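Local coordinates for HTPA Reductase (Selaginella moellendorffii, PDB 5U5N), which probably reduces 4-hydroxy-tetrahydrodipicolinate to tetrahydrodipicolinate with NADH or NADPH, a step of lysine biosynthesis by the diaminopimelate pathway, at residues P208-Y220 with F230-I242. Sequence-based numbering, arbitrary orientation.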
loop_
_atom_site.group_PDB
_atom_site.type_symbol
_atom_site.label_atom_id
_atom_site.label_comp_id
_atom_site.label_asym_id
_atom_site.label_seq_id
_atom_site.Cartn_x
_atom_site.Cartn_y
_atom_site.Cartn_z
ATOM N N PRO A 208 6.371 -9.714 -21.180
ATOM C CA PRO A 208 6.239 -9.822 -22.645
ATOM C C PRO A 208 7.562 -10.116 -23.332
ATOM O O PRO A 208 8.610 -9.638 -22.869
ATOM C CB PRO A 208 5.743 -8.430 -23.071
ATOM C CG PRO A 208 5.118 -7.862 -21.854
ATOM C CD PRO A 208 5.921 -8.396 -20.700
ATOM N N GLU A 209 7.492 -10.853 -24.443
ATOM C CA GLU A 209 8.677 -11.373 -25.119
ATOM C C GLU A 209 9.624 -10.244 -25.529
ATOM O O GLU A 209 10.829 -10.395 -25.413
ATOM C CB GLU A 209 8.229 -12.206 -26.320
ATOM C CG GLU A 209 9.305 -12.912 -27.133
ATOM C CD GLU A 209 8.701 -13.668 -28.330
ATOM O OE1 GLU A 209 7.460 -13.593 -28.545
ATOM O OE2 GLU A 209 9.451 -14.348 -29.080
ATOM N N GLN A 210 9.076 -9.109 -25.965
ATOM C CA GLN A 210 9.907 -7.965 -26.376
ATOM C C GLN A 210 10.667 -7.300 -25.209
ATOM O O GLN A 210 11.666 -6.616 -25.439
ATOM C CB GLN A 210 9.057 -6.923 -27.132
ATOM C CG GLN A 210 8.177 -6.047 -26.261
ATOM C CD GLN A 210 6.845 -5.682 -26.883
ATOM O OE1 GLN A 210 6.783 -4.829 -27.777
ATOM N NE2 GLN A 210 5.760 -6.330 -26.392
ATOM N N HIS A 211 10.203 -7.515 -23.970
ATOM C CA HIS A 211 10.811 -6.875 -22.806
ATOM C C HIS A 211 11.702 -7.772 -21.928
ATOM O O HIS A 211 12.052 -7.387 -20.798
ATOM C CB HIS A 211 9.720 -6.242 -21.981
ATOM C CG HIS A 211 9.008 -5.136 -22.688
ATOM N ND1 HIS A 211 9.633 -3.958 -23.036
ATOM C CD2 HIS A 211 7.715 -5.010 -23.068
ATOM C CE1 HIS A 211 8.758 -3.163 -23.630
ATOM N NE2 HIS A 211 7.587 -3.781 -23.661
ATOM N N LEU A 212 12.098 -8.938 -22.451
ATOM C CA LEU A 212 12.939 -9.861 -21.682
ATOM C C LEU A 212 14.290 -9.290 -21.228
ATOM O O LEU A 212 14.775 -9.685 -20.156
ATOM C CB LEU A 212 13.138 -11.159 -22.454
ATOM C CG LEU A 212 11.848 -11.999 -22.548
ATOM C CD1 LEU A 212 11.973 -13.093 -23.590
ATOM C CD2 LEU A 212 11.501 -12.633 -21.220
ATOM N N ASN A 213 14.880 -8.365 -21.982
ATOM C CA ASN A 213 16.186 -7.755 -21.552
ATOM C C ASN A 213 16.091 -6.426 -20.820
ATOM O O ASN A 213 17.090 -5.996 -20.269
ATOM C CB ASN A 213 17.189 -7.696 -22.715
ATOM C CG ASN A 213 17.512 -9.086 -23.227
ATOM O OD1 ASN A 213 17.151 -9.442 -24.342
ATOM N ND2 ASN A 213 18.123 -9.910 -22.377
ATOM N N GLY A 214 14.871 -5.869 -20.712
ATOM C CA GLY A 214 14.623 -4.630 -19.972
ATOM C C GLY A 214 13.288 -4.686 -19.223
ATOM O O GLY A 214 12.241 -4.296 -19.743
ATOM N N HIS A 215 13.314 -5.230 -18.008
ATOM C CA HIS A 215 12.119 -5.310 -17.175
ATOM C C HIS A 215 12.465 -5.454 -15.709
ATOM O O HIS A 215 13.572 -5.825 -15.360
ATOM C CB HIS A 215 11.200 -6.454 -17.650
ATOM C CG HIS A 215 11.721 -7.831 -17.361
ATOM N ND1 HIS A 215 12.510 -8.536 -18.248
ATOM C CD2 HIS A 215 11.584 -8.620 -16.270
ATOM C CE1 HIS A 215 12.823 -9.703 -17.715
ATOM N NE2 HIS A 215 12.272 -9.779 -16.520
ATOM N N ALA A 216 11.470 -5.180 -14.854
ATOM C CA ALA A 216 11.589 -5.371 -13.409
ATOM C C ALA A 216 10.227 -5.736 -12.793
ATOM O O ALA A 216 9.370 -4.865 -12.514
ATOM C CB ALA A 216 12.191 -4.151 -12.747
ATOM N N PHE A 217 10.017 -7.045 -12.651
ATOM C CA PHE A 217 8.767 -7.614 -12.158
ATOM C C PHE A 217 9.046 -8.139 -10.773
ATOM O O PHE A 217 10.009 -8.913 -10.582
ATOM C CB PHE A 217 8.296 -8.760 -13.058
ATOM C CG PHE A 217 7.569 -8.316 -14.333
ATOM C CD1 PHE A 217 8.004 -7.207 -15.098
ATOM C CD2 PHE A 217 6.492 -9.061 -14.822
ATOM C CE1 PHE A 217 7.348 -6.845 -16.267
ATOM C CE2 PHE A 217 5.841 -8.696 -15.982
ATOM C CZ PHE A 217 6.267 -7.587 -16.706
ATOM N N HIS A 218 8.236 -7.702 -9.807
ATOM C CA HIS A 218 8.282 -8.163 -8.426
ATOM C C HIS A 218 6.891 -8.689 -7.967
ATOM O O HIS A 218 5.866 -8.118 -8.324
ATOM C CB HIS A 218 8.650 -7.004 -7.509
ATOM C CG HIS A 218 9.914 -6.295 -7.882
ATOM N ND1 HIS A 218 9.975 -5.392 -8.913
ATOM C CD2 HIS A 218 11.159 -6.357 -7.355
ATOM C CE1 HIS A 218 11.211 -4.933 -9.013
ATOM N NE2 HIS A 218 11.951 -5.505 -8.078
ATOM N N THR A 219 6.910 -9.766 -7.188
ATOM C CA THR A 219 5.738 -10.391 -6.583
ATOM C C THR A 219 6.069 -10.709 -5.124
ATOM O O THR A 219 7.067 -11.400 -4.847
ATOM C CB THR A 219 5.382 -11.717 -7.282
ATOM O OG1 THR A 219 5.064 -11.475 -8.655
ATOM C CG2 THR A 219 4.159 -12.381 -6.623
ATOM N N TYR A 220 5.245 -10.217 -4.203
ATOM C CA TYR A 220 5.351 -10.484 -2.780
ATOM C C TYR A 220 4.067 -11.220 -2.350
ATOM O O TYR A 220 2.948 -10.708 -2.583
ATOM C CB TYR A 220 5.483 -9.182 -1.991
ATOM C CG TYR A 220 6.501 -8.204 -2.533
ATOM C CD1 TYR A 220 6.195 -7.343 -3.578
ATOM C CD2 TYR A 220 7.793 -8.145 -1.998
ATOM C CE1 TYR A 220 7.144 -6.453 -4.080
ATOM C CE2 TYR A 220 8.750 -7.256 -2.504
ATOM C CZ TYR A 220 8.408 -6.422 -3.533
ATOM O OH TYR A 220 9.336 -5.557 -4.023
ATOM N N PHE A 230 -4.434 -14.921 2.042
ATOM C CA PHE A 230 -3.420 -14.724 1.015
ATOM C C PHE A 230 -3.439 -13.246 0.597
ATOM O O PHE A 230 -4.486 -12.735 0.139
ATOM C CB PHE A 230 -3.728 -15.647 -0.168
ATOM C CG PHE A 230 -2.797 -15.487 -1.358
ATOM C CD1 PHE A 230 -1.572 -16.099 -1.374
ATOM C CD2 PHE A 230 -3.198 -14.767 -2.481
ATOM C CE1 PHE A 230 -0.722 -15.981 -2.487
ATOM C CE2 PHE A 230 -2.374 -14.633 -3.600
ATOM C CZ PHE A 230 -1.129 -15.239 -3.600
ATOM N N PHE A 231 -2.300 -12.572 0.776
ATOM C CA PHE A 231 -2.042 -11.239 0.228
ATOM C C PHE A 231 -0.999 -11.354 -0.867
ATOM O O PHE A 231 -0.005 -12.073 -0.721
ATOM C CB PHE A 231 -1.483 -10.280 1.267
ATOM C CG PHE A 231 -2.483 -9.799 2.267
ATOM C CD1 PHE A 231 -2.797 -10.565 3.385
ATOM C CD2 PHE A 231 -3.046 -8.536 2.145
ATOM C CE1 PHE A 231 -3.692 -10.113 4.326
ATOM C CE2 PHE A 231 -3.964 -8.088 3.102
ATOM C CZ PHE A 231 -4.287 -8.880 4.178
ATOM N N GLU A 232 -1.230 -10.648 -1.958
ATOM C CA GLU A 232 -0.274 -10.611 -3.041
ATOM C C GLU A 232 -0.138 -9.168 -3.542
ATOM O O GLU A 232 -1.149 -8.508 -3.806
ATOM C CB GLU A 232 -0.666 -11.587 -4.135
ATOM C CG GLU A 232 0.338 -11.653 -5.299
ATOM C CD GLU A 232 -0.117 -12.566 -6.414
ATOM O OE1 GLU A 232 -1.092 -12.208 -7.135
ATOM O OE2 GLU A 232 0.446 -13.680 -6.503
ATOM N N PHE A 233 1.112 -8.694 -3.647
ATOM C CA PHE A 233 1.404 -7.390 -4.196
ATOM C C PHE A 233 2.402 -7.568 -5.335
ATOM O O PHE A 233 3.388 -8.295 -5.180
ATOM C CB PHE A 233 2.006 -6.419 -3.182
ATOM C CG PHE A 233 1.293 -6.359 -1.893
ATOM C CD1 PHE A 233 -0.058 -6.074 -1.824
ATOM C CD2 PHE A 233 1.977 -6.574 -0.718
ATOM C CE1 PHE A 233 -0.718 -6.071 -0.610
ATOM C CE2 PHE A 233 1.325 -6.580 0.497
ATOM C CZ PHE A 233 -0.019 -6.322 0.559
ATOM N N LYS A 234 2.110 -6.926 -6.466
ATOM C CA LYS A 234 2.965 -6.913 -7.630
ATOM C C LYS A 234 3.223 -5.501 -8.113
ATOM O O LYS A 234 2.298 -4.671 -8.131
ATOM C CB LYS A 234 2.322 -7.626 -8.801
ATOM C CG LYS A 234 2.258 -9.109 -8.670
ATOM C CD LYS A 234 1.707 -9.731 -9.936
ATOM C CE LYS A 234 1.682 -11.230 -9.745
ATOM N NZ LYS A 234 0.862 -11.864 -10.816
ATOM N N HIS A 235 4.453 -5.271 -8.563
ATOM C CA HIS A 235 4.773 -4.104 -9.348
ATOM C C HIS A 235 5.725 -4.521 -10.470
ATOM O O HIS A 235 6.777 -5.082 -10.219
ATOM C CB HIS A 235 5.248 -2.938 -8.478
ATOM C CG HIS A 235 6.445 -3.227 -7.625
ATOM N ND1 HIS A 235 7.730 -3.002 -8.055
ATOM C CD2 HIS A 235 6.543 -3.602 -6.327
ATOM C CE1 HIS A 235 8.578 -3.314 -7.089
ATOM N NE2 HIS A 235 7.879 -3.680 -6.021
ATOM N N ASN A 236 5.253 -4.336 -11.704
ATOM C CA ASN A 236 5.843 -4.871 -12.907
ATOM C C ASN A 236 6.125 -3.718 -13.868
ATOM O O ASN A 236 5.191 -3.023 -14.271
ATOM C CB ASN A 236 4.874 -5.851 -13.561
ATOM C CG ASN A 236 4.712 -7.133 -12.782
ATOM O OD1 ASN A 236 5.444 -7.419 -11.816
ATOM N ND2 ASN A 236 3.770 -7.941 -13.227
ATOM N N VAL A 237 7.404 -3.522 -14.225
ATOM C CA VAL A 237 7.824 -2.490 -15.146
ATOM C C VAL A 237 8.432 -3.105 -16.402
ATOM O O VAL A 237 9.294 -3.985 -16.286
ATOM C CB VAL A 237 8.879 -1.578 -14.503
ATOM C CG1 VAL A 237 9.499 -0.613 -15.534
ATOM C CG2 VAL A 237 8.226 -0.793 -13.375
ATOM N N CYS A 238 7.978 -2.637 -17.571
ATOM C CA CYS A 238 8.466 -3.067 -18.848
ATOM C C CYS A 238 9.213 -1.866 -19.461
ATOM O O CYS A 238 8.617 -0.798 -19.615
ATOM C CB CYS A 238 7.319 -3.478 -19.781
ATOM S SG CYS A 238 6.520 -5.076 -19.444
ATOM N N GLY A 239 10.483 -2.040 -19.793
ATOM C CA GLY A 239 11.268 -0.991 -20.459
ATOM C C GLY A 239 11.452 0.236 -19.594
ATOM O O GLY A 239 11.438 0.133 -18.372
ATOM N N ARG A 240 11.552 1.397 -20.233
ATOM C CA ARG A 240 12.090 2.616 -19.623
ATOM C C ARG A 240 11.093 3.726 -19.383
ATOM O O ARG A 240 11.458 4.765 -18.829
ATOM C CB ARG A 240 13.172 3.222 -20.548
ATOM C CG ARG A 240 14.382 2.378 -20.613
ATOM C CD ARG A 240 15.479 2.945 -21.483
ATOM N NE ARG A 240 16.301 1.795 -21.857
ATOM C CZ ARG A 240 16.194 1.100 -22.982
ATOM N NH1 ARG A 240 15.331 1.469 -23.937
ATOM N NH2 ARG A 240 16.972 0.045 -23.158
ATOM N N SER A 241 9.858 3.536 -19.832
ATOM C CA SER A 241 8.899 4.618 -19.831
ATOM C C SER A 241 8.590 5.153 -18.428
ATOM O O SER A 241 8.451 6.363 -18.279
ATOM C CB SER A 241 7.632 4.226 -20.611
ATOM O OG SER A 241 6.488 4.597 -19.909
ATOM N N ILE A 242 8.568 4.297 -17.398
ATOM C CA ILE A 242 8.280 4.792 -16.040
ATOM C C ILE A 242 9.378 5.746 -15.549
ATOM O O ILE A 242 9.083 6.696 -14.821
ATOM C CB ILE A 242 8.063 3.655 -15.007
ATOM C CG1 ILE A 242 7.397 4.198 -13.734
ATOM C CG2 ILE A 242 9.342 2.912 -14.670
ATOM C CD1 ILE A 242 7.176 3.178 -12.657
HETATM O O HOH W 1 9.143 -3.183 -10.393
#
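F217 lies flat against N236, ring and amide planes 10° apart. CB of N236 sits over the centre of the F217 ring, 3.5 Å from its centroid, as a CH-pi contact. The rim of the same ring meets C238, with CZ of F217 3.7 Å from SG of C238. With an alanine in place of F217, the N236 amide would probably lose its stacking surface and a gap open beside the C238 sulfur. CB of C238 in turn lies over one face of the H211 ring, while SG touches CD of P208. The backbones form the antiparallel hairpin of strands 215-223 and 229-238 in the C-terminal domain of this DapB-family enzyme. Strand 229-238 also pairs with its counterpart in the second subunit, so the sheet crosses the dimer interface. On the other face of the hairpin, H235 sends its CB out and its ring turns across to the partner strand: CG stands between backbone N and carbonyl carbon, chi1 58°. CE1 of H235 lies 3.1 Å from ND1 of H218, over that ring's face near the rim. The two imidazole planes are 25° apart and the rings overlap little. CD2 of H235 meets CE1 of Y220 at the edge of the tyrosine. At the tip, NE2 of H235 and OH of Y220 share a hydrogen bond of 3.1 Å. ND1 of H235 hydrogen-bonds a water at 2.7 Å; that water donates to O of A216. NE2 of H218 hydrogen-bonds OG of S170, and F136 meets the H235 ring.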